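Side-chain contacts in DNA repair protein rad60 (Schizosaccharomyces pombe, PDB 3GOE), which is required for recombinational repair of DNA double-strand breaks arising in replication or from radiation, and contributes here its SUMO-like domain: residues A[12-17]-A[37-42]; A[21-26]-A[72-77]; A[51-54]-A[59-62]. One frame throughout, in Å; residues are numbered along the deposited sequence. Where two conformers were deposited one is given.

Interaction 1 of 3, residues A[12-17]-A[37-42]; sequences LLLRSS and KRYCTE. With CA (calcium ion), chain B.
L14 on strand 9-16 and Y39 on helix 32-43 make the apolar part of this buried contact. The methyl CD2 of L14 comes obliquely upon the tyrosine ring, 3.8 Å from CD1 of Y39, and lies as close to the Y39 CB, so it fits into the angle between the root of the side chain and its ring. The two side chains run past each other in opposite directions, L14 reaching toward the helix and Y39 toward the strand. Y39 CG stands anti to the backbone N (chi1 171°), which sends the ring off the helix along the strand as far as S16. There the carbon CB of S16 meets OH of Y39 at 3.6 Å, a van der Waals contact. A leucine suits the sheet side because its branches also reach V77, V79 and L24, while the flat tyrosine spans from helix to loop and carries a polar end.

That end is bonded beyond the two segments: Y39 OH has hydrogen bonds with the carbonyl oxygen of E20 and with S19 OG. With a phenylalanine in place of Y39 the hydroxyl is absent, and the E20 carbonyl and S19 hydroxyl would probably be left without this mate, tying the loop less firmly to the helix.

Metal binding is the third kind of interaction. The carbonyl O of S16 binds the calcium ion at 2.3 Å, and S19 O, D21 OD1 and water are further ligands. S16 needs only its backbone for this, and a small side chain lets it sit against the tyrosine hydroxyl. A helix laid across a sheet, with its side chains filling the core between them, is characteristic of the beta-grasp fold of ubiquitin and SUMO, to which this domain belongs.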
loop_
_atom_site.group_PDB
_atom_site.type_symbol
_atom_site.label_atom_id
_atom_site.label_comp_id
_atom_site.label_asym_id
_atom_site.label_seq_id
_atom_site.Cartn_x
_atom_site.Cartn_y
_atom_site.Cartn_z
ATOM N N LEU A 12 -3.105 3.606 5.551
ATOM C CA LEU A 12 -3.100 4.117 4.187
ATOM C C LEU A 12 -4.485 4.008 3.604
ATOM O O LEU A 12 -5.181 3.017 3.807
ATOM C CB LEU A 12 -2.107 3.356 3.302
ATOM C CG LEU A 12 -0.654 3.483 3.660
ATOM C CD1 LEU A 12 0.180 2.464 2.832
ATOM C CD2 LEU A 12 -0.087 4.898 3.521
ATOM N N LEU A 13 -4.869 5.007 2.807
ATOM C CA LEU A 13 -6.069 4.954 2.012
ATOM C C LEU A 13 -5.698 4.561 0.592
ATOM O O LEU A 13 -4.924 5.247 -0.067
ATOM C CB LEU A 13 -6.774 6.288 2.020
ATOM C CG LEU A 13 -7.974 6.426 1.094
ATOM C CD1 LEU A 13 -9.056 5.454 1.429
ATOM C CD2 LEU A 13 -8.456 7.861 1.162
ATOM N N LEU A 14 -6.236 3.438 0.139
ATOM C CA LEU A 14 -6.047 2.945 -1.245
ATOM C C LEU A 14 -7.333 3.234 -2.023
ATOM O O LEU A 14 -8.368 2.645 -1.766
ATOM C CB LEU A 14 -5.706 1.470 -1.271
ATOM C CG LEU A 14 -4.226 1.132 -1.119
ATOM C CD1 LEU A 14 -3.639 1.703 0.156
ATOM C CD2 LEU A 14 -3.953 -0.332 -1.264
ATOM N N ARG A 15 -7.249 4.154 -2.950
ATOM C CA ARG A 15 -8.333 4.553 -3.818
ATOM C C ARG A 15 -8.209 3.787 -5.142
ATOM O O ARG A 15 -7.111 3.647 -5.662
ATOM C CB ARG A 15 -8.303 6.052 -4.134
ATOM C CG ARG A 15 -8.337 7.057 -3.017
ATOM C CD ARG A 15 -8.230 8.523 -3.488
ATOM N NE ARG A 15 -8.342 9.516 -2.430
ATOM C CZ ARG A 15 -9.465 10.052 -1.993
ATOM N NH1 ARG A 15 -9.457 10.961 -1.035
ATOM N NH2 ARG A 15 -10.676 9.682 -2.517
ATOM N N SER A 16 -9.307 3.335 -5.682
ATOM C CA SER A 16 -9.266 2.595 -6.916
ATOM C C SER A 16 -10.439 3.005 -7.816
ATOM O O SER A 16 -11.579 3.001 -7.311
ATOM C CB SER A 16 -9.321 1.112 -6.640
ATOM O OG SER A 16 -9.257 0.459 -7.914
ATOM N N SER A 17 -10.189 3.340 -9.063
ATOM C CA SER A 17 -11.287 3.755 -9.930
ATOM C C SER A 17 -12.093 2.566 -10.412
ATOM O O SER A 17 -13.256 2.720 -10.830
ATOM C CB SER A 17 -10.664 4.568 -11.095
ATOM O OG SER A 17 -10.070 3.692 -12.014
ATOM N N LYS A 37 -1.020 -7.343 -2.374
ATOM C CA LYS A 37 -1.591 -8.643 -2.089
ATOM C C LYS A 37 -2.654 -8.544 -0.987
ATOM O O LYS A 37 -3.691 -9.208 -1.057
ATOM C CB LYS A 37 -0.533 -9.664 -1.682
ATOM C CG LYS A 37 0.355 -10.118 -2.808
ATOM C CD LYS A 37 1.408 -11.118 -2.305
ATOM C CE LYS A 37 2.213 -11.741 -3.403
ATOM N NZ LYS A 37 3.178 -12.682 -2.809
ATOM N N ARG A 38 -2.368 -7.786 0.054
ATOM C CA ARG A 38 -3.305 -7.623 1.172
ATOM C C ARG A 38 -4.542 -6.849 0.722
ATOM O O ARG A 38 -5.663 -7.216 1.076
ATOM C CB ARG A 38 -2.579 -6.953 2.337
ATOM C CG ARG A 38 -3.490 -6.718 3.533
ATOM C CD ARG A 38 -4.060 -7.956 4.171
ATOM N NE ARG A 38 -3.083 -8.901 4.686
ATOM C CZ ARG A 38 -2.474 -8.803 5.864
ATOM N NH1 ARG A 38 -2.678 -7.791 6.665
ATOM N NH2 ARG A 38 -1.598 -9.754 6.266
ATOM N N TYR A 39 -4.364 -5.782 -0.043
ATOM C CA TYR A 39 -5.499 -5.090 -0.627
ATOM C C TYR A 39 -6.406 -6.079 -1.375
ATOM O O TYR A 39 -7.625 -6.091 -1.218
ATOM C CB TYR A 39 -5.008 -3.961 -1.564
ATOM C CG TYR A 39 -6.148 -3.370 -2.349
ATOM C CD1 TYR A 39 -7.017 -2.441 -1.778
ATOM C CD2 TYR A 39 -6.358 -3.737 -3.664
ATOM C CE1 TYR A 39 -8.072 -1.909 -2.515
ATOM C CE2 TYR A 39 -7.432 -3.218 -4.359
ATOM C CZ TYR A 39 -8.283 -2.306 -3.800
ATOM O OH TYR A 39 -9.355 -1.837 -4.531
ATOM N N CYS A 40 -5.772 -6.912 -2.205
ATOM C CA CYS A 40 -6.547 -7.827 -3.036
ATOM C C CYS A 40 -7.316 -8.836 -2.197
ATOM O O CYS A 40 -8.480 -9.139 -2.544
ATOM C CB CYS A 40 -5.640 -8.557 -4.037
ATOM S SG CYS A 40 -5.031 -7.476 -5.360
ATOM N N THR A 41 -6.732 -9.410 -1.161
ATOM C CA THR A 41 -7.497 -10.344 -0.334
ATOM C C THR A 41 -8.573 -9.595 0.459
ATOM O O THR A 41 -9.648 -10.209 0.713
ATOM C CB THR A 41 -6.637 -11.204 0.579
ATOM O OG1 THR A 41 -5.800 -10.453 1.446
ATOM C CG2 THR A 41 -5.747 -12.180 -0.180
ATOM N N GLU A 42 -8.378 -8.377 0.838
ATOM C CA GLU A 42 -9.385 -7.649 1.614
ATOM C C GLU A 42 -10.580 -7.289 0.764
ATOM O O GLU A 42 -11.723 -7.352 1.230
ATOM C CB GLU A 42 -8.769 -6.387 2.232
ATOM C CG GLU A 42 -7.821 -6.642 3.368
ATOM C CD GLU A 42 -8.549 -7.166 4.567
ATOM O OE1 GLU A 42 -9.583 -6.609 4.921
ATOM O OE2 GLU A 42 -8.180 -8.156 5.164
HETATM CA CA CA B . -13.360 3.025 -5.871
HETATM O O HOH W 1 -14.811 2.136 -7.202
HETATM O O HOH W 2 -13.203 4.759 -6.218
#

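Interaction 2 of 3, residues A[21-26]-A[72-77]; sequences DLRLSI and EDEDQV. With CA (calcium ion), chain B.
R23 and E74 meet through bends in both side chains. R23 leaves strand 22-27 with CG anti to its backbone N and then turns at chi3 (-98°), which swings the guanidinium over toward the loop ahead of strand 76-80. E74 folds at chi2 (-75°) and brings its carboxylate back to meet it. The two chains cross at about a right angle, joined by a salt bridge of 3.1 Å between NH1 of R23 and OE1 of E74. The oxygen arrives at the guanidinium edge, near its plane, but the carboxylate is turned 43° against that plane, so one nitrogen and one oxygen make the link rather than a flat two-pronged pair. Long, flexible residues suit the place: the R23 and Q76 backbones are far apart, and strand 9-16 runs between them, with R23 resting on L13.

E74 is positioned by its own loop. Residues 72 to 75 form a type II beta turn, closed by the backbone bond from D75 N to E72 O (3.0 Å), and E74 takes the positive phi that its third position demands. The turn is closed a second time by a side chain: E72 N donates to D75 OD2 at 2.8 Å, reaching the oxygen from above the carboxylate plane. An aspartate is short enough to bend back on the start of its own turn. D73, through OD2, accepts from the backbone N of T11.

Two residues before R23, just ahead of the strand, D21 binds the calcium ion by OD1 alone, at 2.3 Å; its OD2 is much farther from the metal. Both R23 and E74 are exposed, and their salt bridge lies on the solvent side of a beta-grasp sheet, linking an outer strand to the turn that leads into the strand at the sheet's centre.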
loop_
_atom_site.group_PDB
_atom_site.type_symbol
_atom_site.label_atom_id
_atom_site.label_comp_id
_atom_site.label_asym_id
_atom_site.label_seq_id
_atom_site.Cartn_x
_atom_site.Cartn_y
_atom_site.Cartn_z
ATOM N N ASP A 21 -12.515 1.030 -2.737
ATOM C CA ASP A 21 -11.500 1.758 -2.011
ATOM C C ASP A 21 -11.345 1.066 -0.682
ATOM O O ASP A 21 -12.302 0.384 -0.263
ATOM C CB ASP A 21 -11.938 3.209 -1.833
ATOM C CG ASP A 21 -12.079 3.983 -3.113
ATOM O OD1 ASP A 21 -11.795 3.485 -4.213
ATOM O OD2 ASP A 21 -12.512 5.136 -2.953
ATOM N N LEU A 22 -10.185 1.197 -0.062
ATOM C CA LEU A 22 -9.931 0.517 1.194
ATOM C C LEU A 22 -8.958 1.318 2.057
ATOM O O LEU A 22 -7.908 1.674 1.583
ATOM C CB LEU A 22 -9.365 -0.862 0.889
ATOM C CG LEU A 22 -9.106 -1.749 2.107
ATOM C CD1 LEU A 22 -10.421 -2.163 2.723
ATOM C CD2 LEU A 22 -8.243 -2.976 1.790
ATOM N N ARG A 23 -9.262 1.461 3.306
ATOM C CA ARG A 23 -8.354 1.990 4.269
ATOM C C ARG A 23 -7.682 0.761 5.026
ATOM O O ARG A 23 -8.397 -0.068 5.538
ATOM C CB ARG A 23 -9.203 2.988 5.029
ATOM C CG ARG A 23 -8.420 4.095 5.630
ATOM C CD ARG A 23 -9.469 4.790 6.573
ATOM N NE ARG A 23 -9.920 5.881 5.776
ATOM C CZ ARG A 23 -9.059 6.890 5.635
ATOM N NH1 ARG A 23 -7.876 6.905 6.239
ATOM N NH2 ARG A 23 -9.432 7.867 4.898
ATOM N N LEU A 24 -6.378 0.619 5.016
ATOM C CA LEU A 24 -5.607 -0.514 5.571
ATOM C C LEU A 24 -4.610 -0.031 6.578
ATOM O O LEU A 24 -4.099 1.056 6.410
ATOM C CB LEU A 24 -4.796 -1.384 4.510
ATOM C CG LEU A 24 -5.485 -1.863 3.351
ATOM C CD1 LEU A 24 -5.683 -0.724 2.349
ATOM C CD2 LEU A 24 -4.577 -2.904 2.751
ATOM N N SER A 25 -4.317 -0.831 7.579
ATOM C CA SER A 25 -3.253 -0.522 8.528
ATOM C C SER A 25 -2.243 -1.641 8.309
ATOM O O SER A 25 -2.455 -2.812 8.592
ATOM C CB SER A 25 -3.776 -0.489 9.918
ATOM O OG SER A 25 -4.596 -1.592 10.245
ATOM N N ILE A 26 -1.122 -1.272 7.713
ATOM C CA ILE A 26 -0.202 -2.321 7.346
ATOM C C ILE A 26 1.212 -2.060 7.910
ATOM O O ILE A 26 1.614 -0.944 8.214
ATOM C CB ILE A 26 0.027 -2.705 5.877
ATOM C CG1 ILE A 26 0.683 -1.545 5.137
ATOM C CG2 ILE A 26 -1.249 -3.267 5.277
ATOM C CD1 ILE A 26 1.502 -2.102 3.976
ATOM N N GLU A 72 3.795 7.856 4.458
ATOM C CA GLU A 72 3.654 8.114 5.864
ATOM C C GLU A 72 2.209 7.794 6.300
ATOM O O GLU A 72 1.303 7.615 5.479
ATOM C CB GLU A 72 3.947 9.585 6.198
ATOM C CG GLU A 72 5.386 9.985 5.847
ATOM C CD GLU A 72 5.553 11.488 5.720
ATOM O OE1 GLU A 72 4.640 12.259 6.119
ATOM O OE2 GLU A 72 6.594 11.979 5.232
ATOM N N ASP A 73 2.020 7.737 7.591
ATOM C CA ASP A 73 0.728 7.483 8.116
ATOM C C ASP A 73 -0.330 8.461 7.591
ATOM O O ASP A 73 -0.103 9.672 7.537
ATOM C CB ASP A 73 0.837 7.586 9.650
ATOM C CG ASP A 73 -0.445 7.167 10.345
ATOM O OD1 ASP A 73 -1.000 7.957 11.128
ATOM O OD2 ASP A 73 -0.909 6.038 10.118
ATOM N N GLU A 74 -1.475 7.930 7.184
ATOM C CA GLU A 74 -2.625 8.629 6.646
ATOM C C GLU A 74 -2.411 9.112 5.211
ATOM O O GLU A 74 -3.243 9.856 4.703
ATOM C CB GLU A 74 -3.144 9.738 7.591
ATOM C CG GLU A 74 -3.635 9.162 8.908
ATOM C CD GLU A 74 -4.926 8.427 9.050
ATOM O OE1 GLU A 74 -5.676 8.231 8.058
ATOM O OE2 GLU A 74 -5.293 7.986 10.198
ATOM N N ASP A 75 -1.353 8.685 4.506
ATOM C CA ASP A 75 -1.201 8.956 3.134
ATOM C C ASP A 75 -2.211 8.162 2.283
ATOM O O ASP A 75 -2.817 7.198 2.767
ATOM C CB ASP A 75 0.212 8.719 2.626
ATOM C CG ASP A 75 1.138 9.868 2.898
ATOM O OD1 ASP A 75 0.703 11.025 3.085
ATOM O OD2 ASP A 75 2.395 9.647 2.901
ATOM N N GLN A 76 -2.360 8.640 1.049
ATOM C CA GLN A 76 -3.263 8.015 0.126
ATOM C C GLN A 76 -2.514 7.642 -1.152
ATOM O O GLN A 76 -1.608 8.340 -1.542
ATOM C CB GLN A 76 -4.484 8.860 -0.187
ATOM C CG GLN A 76 -4.180 10.214 -0.701
ATOM C CD GLN A 76 -5.435 11.078 -0.520
ATOM O OE1 GLN A 76 -6.527 10.688 -0.895
ATOM N NE2 GLN A 76 -5.275 12.310 0.018
ATOM N N VAL A 77 -2.914 6.509 -1.709
ATOM C CA VAL A 77 -2.344 5.999 -2.947
ATOM C C VAL A 77 -3.488 5.567 -3.869
ATOM O O VAL A 77 -4.606 5.304 -3.459
ATOM C CB VAL A 77 -1.375 4.827 -2.748
ATOM C CG1 VAL A 77 -0.200 5.221 -1.865
ATOM C CG2 VAL A 77 -2.189 3.714 -2.176
HETATM CA CA CA B . -13.360 3.025 -5.871
HETATM O O HOH W 1 -14.811 2.136 -7.202
HETATM O O HOH W 2 -13.203 4.759 -6.218
#

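Interaction 3 of 3, residues A[51-54]-A[59-62]; sequences IRLE and WLDP
The indole of W59 is sandwiched between R52 and E54, two residues apart on strand 52-55 and therefore on the same side of it. R52 bends at chi3 (-53°), laying CD and the guanidinium across one ring face. CZ of R52 is 3.8 Å from the centroid of the W59 six-membered ring, a cation-pi contact, although the guanidinium is tilted 53° from the ring plane. Along the opposite face runs E54, its CG anti to the backbone N and its chain extended, so that OE1 of E54 stands over the ring rim, 3.0 Å from CH2 of W59. The charges above and below probably polarise the indole. A broad aromatic suits this exposed spot because its face can carry the cation and the CD methylene of R52; on the E54 side the fit is merely tight.

Beneath, L60 N donates to L53 O in a nearly straight bond of 2.9 Å, and CD1 of L60 lies 4.0 Å from CB of L53. Water 3 carries the pairing on, accepting from L53 N and donating to L60 O. L53 itself packs on L35 and I36 of helix 32-43. With E54 and W59 as an antiparallel, non-hydrogen-bonded pair, this is the beta hairpin at the sheet's edge in a ubiquitin-like domain.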
loop_
_atom_site.group_PDB
_atom_site.type_symbol
_atom_site.label_atom_id
_atom_site.label_comp_id
_atom_site.label_asym_id
_atom_site.label_seq_id
_atom_site.Cartn_x
_atom_site.Cartn_y
_atom_site.Cartn_z
ATOM N N ILE A 51 -0.905 -5.178 -11.377
ATOM C CA ILE A 51 -1.490 -4.147 -10.510
ATOM C C ILE A 51 -0.359 -3.283 -10.000
ATOM O O ILE A 51 0.690 -3.786 -9.593
ATOM C CB ILE A 51 -2.252 -4.768 -9.325
ATOM C CG1 ILE A 51 -3.372 -5.715 -9.810
ATOM C CG2 ILE A 51 -2.775 -3.669 -8.395
ATOM C CD1 ILE A 51 -4.020 -6.519 -8.671
ATOM N N ARG A 52 -0.541 -1.959 -10.005
ATOM C CA ARG A 52 0.426 -1.015 -9.535
ATOM C C ARG A 52 -0.209 -0.041 -8.544
ATOM O O ARG A 52 -1.405 0.209 -8.584
ATOM C CB ARG A 52 1.065 -0.210 -10.677
ATOM C CG ARG A 52 1.853 -0.977 -11.692
ATOM C CD ARG A 52 2.470 -0.112 -12.780
ATOM N NE ARG A 52 1.426 0.703 -13.381
ATOM C CZ ARG A 52 0.981 0.688 -14.624
ATOM N NH1 ARG A 52 0.001 1.536 -14.933
ATOM N NH2 ARG A 52 1.462 -0.107 -15.581
ATOM N N LEU A 53 0.632 0.507 -7.678
ATOM C CA LEU A 53 0.261 1.610 -6.810
ATOM C C LEU A 53 0.962 2.881 -7.220
ATOM O O LEU A 53 2.150 2.845 -7.485
ATOM C CB LEU A 53 0.586 1.355 -5.347
ATOM C CG LEU A 53 -0.040 0.158 -4.698
ATOM C CD1 LEU A 53 0.331 0.074 -3.225
ATOM C CD2 LEU A 53 -1.553 0.091 -4.868
ATOM N N GLU A 54 0.208 3.955 -7.328
ATOM C CA GLU A 54 0.741 5.293 -7.651
ATOM C C GLU A 54 0.625 6.198 -6.434
ATOM O O GLU A 54 -0.435 6.242 -5.810
ATOM C CB GLU A 54 0.008 5.889 -8.851
ATOM C CG GLU A 54 0.337 7.280 -9.391
ATOM C CD GLU A 54 -0.319 7.347 -10.769
ATOM O OE1 GLU A 54 0.021 6.560 -11.685
ATOM O OE2 GLU A 54 -1.198 8.234 -10.901
ATOM N N TRP A 59 4.972 5.743 -9.771
ATOM C CA TRP A 59 4.763 4.338 -9.505
ATOM C C TRP A 59 5.621 3.885 -8.354
ATOM O O TRP A 59 6.851 4.101 -8.370
ATOM C CB TRP A 59 5.131 3.434 -10.755
ATOM C CG TRP A 59 4.241 3.702 -11.902
ATOM C CD1 TRP A 59 4.754 4.026 -13.139
ATOM C CD2 TRP A 59 2.819 3.686 -11.975
ATOM N NE1 TRP A 59 3.704 4.215 -13.975
ATOM C CE2 TRP A 59 2.521 4.008 -13.290
ATOM C CE3 TRP A 59 1.760 3.437 -11.107
ATOM C CZ2 TRP A 59 1.206 4.086 -13.736
ATOM C CZ3 TRP A 59 0.458 3.505 -11.517
ATOM C CH2 TRP A 59 0.213 3.838 -12.846
ATOM N N LEU A 60 5.036 3.214 -7.362
ATOM C CA LEU A 60 5.806 2.639 -6.277
ATOM C C LEU A 60 6.430 1.336 -6.746
ATOM O O LEU A 60 5.810 0.509 -7.403
ATOM C CB LEU A 60 4.897 2.410 -5.084
ATOM C CG LEU A 60 4.352 3.650 -4.410
ATOM C CD1 LEU A 60 3.374 3.282 -3.300
ATOM C CD2 LEU A 60 5.428 4.505 -3.818
ATOM N N ASP A 61 7.710 1.115 -6.357
ATOM C CA ASP A 61 8.409 -0.104 -6.688
ATOM C C ASP A 61 7.864 -1.250 -5.862
ATOM O O ASP A 61 7.937 -1.204 -4.631
ATOM C CB ASP A 61 9.881 0.077 -6.415
ATOM C CG ASP A 61 10.789 -1.086 -6.767
ATOM O OD1 ASP A 61 10.310 -2.209 -6.890
ATOM O OD2 ASP A 61 12.007 -0.838 -6.880
ATOM N N PRO A 62 7.333 -2.294 -6.486
ATOM C CA PRO A 62 6.728 -3.401 -5.712
ATOM C C PRO A 62 7.705 -4.062 -4.763
ATOM O O PRO A 62 7.275 -4.690 -3.792
ATOM C CB PRO A 62 6.246 -4.385 -6.780
ATOM C CG PRO A 62 6.995 -4.039 -7.988
ATOM C CD PRO A 62 7.194 -2.531 -7.940
HETATM O O HOH W 3 3.255 -0.699 -7.494
#

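All three contacts involve one five-stranded sheet; helix 32-43 takes part in interaction 1 and, through L53, borders interaction 3. Interactions 1 and 2 share the calcium ion, which S16 of the first and D21 of the second both bind, and they are stitched together by the backbone bond L14 N to L22 O (2.8 Å). On the solvent face R15 NE lies 2.6 Å from Q76 OE1, a probable hydrogen bond. Interaction 3 is farther from the metal, about 12 Å from the L53 side chain to the calcium. It touches interaction 1 where C40 SG packs on I51 CD1 (3.6 Å), and interaction 2 across neighbouring strands, V77 CB lying 3.5 Å from E54 O.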